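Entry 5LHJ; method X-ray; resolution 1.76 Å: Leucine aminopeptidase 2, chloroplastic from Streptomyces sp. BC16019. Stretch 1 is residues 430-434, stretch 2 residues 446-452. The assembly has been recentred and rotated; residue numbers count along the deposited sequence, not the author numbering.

Stretch 1 430-434: DRVNC
Stretch 2 446-452: LFLQDFV

A short extended segment lies against a helix and the turn beyond it here, and one long arginine does most of the joining. Residues 430-434 run as loop apart from a weakly bonded strand at about 431-432, where Arg431 (phi/psi -156/166) and Val432 (-105/158) are extended; Asn433 then bends the chain at -92/-1. In the other stretch Leu446 to Gln449 belong to a helix that begins earlier in the chain, and a type I turn runs from Gln449 to Val452, with Asp450 at -55/-28, Phe451 at -97/-3 and Val452 N bonded to Gln449 O at 3.2 Å. The backbones stay well apart: the nearest pair, Asn433 CA and Phe447 CA, is separated by 7.7 Å, so side chains must fill the gap. Together the stretches bury 241 Å².

Arg431 points its CA-to-CB bond toward the other stretch and takes chi1 p (61°), chi2 t (-174°), chi3 p (78°) and chi4 72°. This path carries CD past the ring of Phe447, 3.4 Å from its CE2, and delivers NE to Asp450 OD2 at 2.9 Å. That contact is a salt bridge and a hydrogen bond, with an N-H...O angle of 160° and the carboxylate oxygen near the guanidinium plane. The CA-to-CB bond of Asp450, chi1 m (-69°) and chi2 -13°, also points toward the facing stretch.

The two phenylalanines start sideways, but their ends come nearer. Phe447, chi1 t (-178°) and chi2 -74°, sets CD2 3.4 Å from Val432 O, which lies near the ring plane, where the slightly positive ring hydrogens suit a carbonyl oxygen. Its CE2 is also 4.0 Å from Asn433 CA. Phe451, chi1 m (-63°) and chi2 -81°, brings CZ over one guanidinium face, 3.3 Å from Arg431 NH1. The rule is economical: polar partner at the guanidinium edge, aromatic carbon over its face. Val432, chi1 m (-61°), points away.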

# COMPACT_ATOMS: atom_id res chain seq x y z
N ASP A 430 12.16 -29.43 -8.59
CA ASP A 430 13.56 -29.37 -8.19
C ASP A 430 13.97 -28.01 -7.63
O ASP A 430 14.86 -27.93 -6.78
CB ASP A 430 14.50 -29.76 -9.35
CG ASP A 430 14.30 -31.18 -9.82
OD1 ASP A 430 13.88 -32.06 -9.02
OD2 ASP A 430 14.58 -31.41 -11.02
N ARG A 431 13.32 -26.94 -8.11
CA ARG A 431 13.61 -25.59 -7.66
C ARG A 431 12.41 -24.70 -7.89
O ARG A 431 11.49 -25.06 -8.66
CB ARG A 431 14.79 -25.02 -8.43
CG ARG A 431 14.53 -24.95 -9.93
CD ARG A 431 15.74 -24.51 -10.69
NE ARG A 431 16.75 -25.54 -10.91
CZ ARG A 431 16.65 -26.58 -11.75
NH1 ARG A 431 15.54 -26.83 -12.43
NH2 ARG A 431 17.69 -27.38 -11.89
N VAL A 432 12.44 -23.53 -7.27
CA VAL A 432 11.49 -22.44 -7.55
C VAL A 432 12.15 -21.34 -8.37
O VAL A 432 13.37 -21.19 -8.34
CB VAL A 432 10.90 -21.80 -6.28
CG1 VAL A 432 10.14 -22.83 -5.47
CG2 VAL A 432 11.97 -21.10 -5.42
N ASN A 433 11.33 -20.54 -9.06
CA ASN A 433 11.83 -19.32 -9.70
C ASN A 433 11.72 -18.07 -8.84
O ASN A 433 12.14 -17.00 -9.29
CB ASN A 433 11.19 -19.08 -11.08
CG ASN A 433 9.78 -18.54 -11.01
OD1 ASN A 433 9.03 -18.79 -10.07
ND2 ASN A 433 9.41 -17.77 -12.03
N CYS A 434 11.17 -18.19 -7.62
CA CYS A 434 11.06 -17.06 -6.71
C CYS A 434 10.87 -17.54 -5.28
O CYS A 434 9.96 -18.34 -5.01
CB CYS A 434 9.86 -16.19 -7.09
SG CYS A 434 9.65 -14.70 -6.09
N LEU A 446 22.44 -18.29 -8.89
CA LEU A 446 22.51 -19.71 -8.49
C LEU A 446 21.55 -20.60 -9.31
O LEU A 446 21.89 -21.72 -9.70
CB LEU A 446 22.21 -19.86 -6.99
CG LEU A 446 23.25 -19.21 -6.06
CD1 LEU A 446 22.71 -19.07 -4.65
CD2 LEU A 446 24.56 -19.99 -6.07
N PHE A 447 20.34 -20.09 -9.56
CA PHE A 447 19.36 -20.75 -10.42
C PHE A 447 19.97 -21.03 -11.80
O PHE A 447 19.92 -22.18 -12.29
CB PHE A 447 18.09 -19.86 -10.50
CG PHE A 447 16.97 -20.42 -11.32
CD1 PHE A 447 17.04 -20.44 -12.72
CD2 PHE A 447 15.81 -20.88 -10.71
CE1 PHE A 447 15.99 -20.94 -13.49
CE2 PHE A 447 14.75 -21.36 -11.48
CZ PHE A 447 14.85 -21.40 -12.86
N LEU A 448 20.53 -19.99 -12.43
CA LEU A 448 21.15 -20.14 -13.76
C LEU A 448 22.33 -21.11 -13.74
O LEU A 448 22.52 -21.89 -14.68
CB LEU A 448 21.61 -18.79 -14.30
CG LEU A 448 20.54 -17.73 -14.57
CD1 LEU A 448 21.22 -16.44 -15.02
CD2 LEU A 448 19.52 -18.17 -15.59
N GLN A 449 23.12 -21.04 -12.67
CA GLN A 449 24.30 -21.90 -12.54
C GLN A 449 23.96 -23.39 -12.70
O GLN A 449 24.75 -24.13 -13.28
CB GLN A 449 25.00 -21.66 -11.21
CG GLN A 449 26.35 -22.37 -11.08
CD GLN A 449 27.06 -22.03 -9.78
OE1 GLN A 449 26.44 -21.68 -8.78
NE2 GLN A 449 28.39 -22.15 -9.79
N ASP A 450 22.79 -23.79 -12.19
CA ASP A 450 22.30 -25.19 -12.26
C ASP A 450 22.27 -25.73 -13.70
O ASP A 450 22.37 -26.94 -13.93
CB ASP A 450 20.84 -25.32 -11.75
CG ASP A 450 20.64 -25.10 -10.24
OD1 ASP A 450 21.58 -25.08 -9.43
OD2 ASP A 450 19.44 -24.95 -9.88
N PHE A 451 22.09 -24.85 -14.68
CA PHE A 451 21.87 -25.27 -16.07
C PHE A 451 23.13 -25.26 -16.93
O PHE A 451 23.06 -25.65 -18.08
CB PHE A 451 20.78 -24.40 -16.67
CG PHE A 451 19.47 -24.55 -15.97
CD1 PHE A 451 18.64 -25.62 -16.26
CD2 PHE A 451 19.09 -23.66 -14.97
CE1 PHE A 451 17.43 -25.79 -15.60
CE2 PHE A 451 17.89 -23.83 -14.29
CZ PHE A 451 17.05 -24.88 -14.61
N VAL A 452 24.25 -24.82 -16.38
CA VAL A 452 25.51 -24.78 -17.12
C VAL A 452 26.19 -26.11 -16.90
O VAL A 452 26.45 -26.50 -15.76
CB VAL A 452 26.42 -23.63 -16.66
CG1 VAL A 452 27.69 -23.58 -17.50
CG2 VAL A 452 25.68 -22.30 -16.78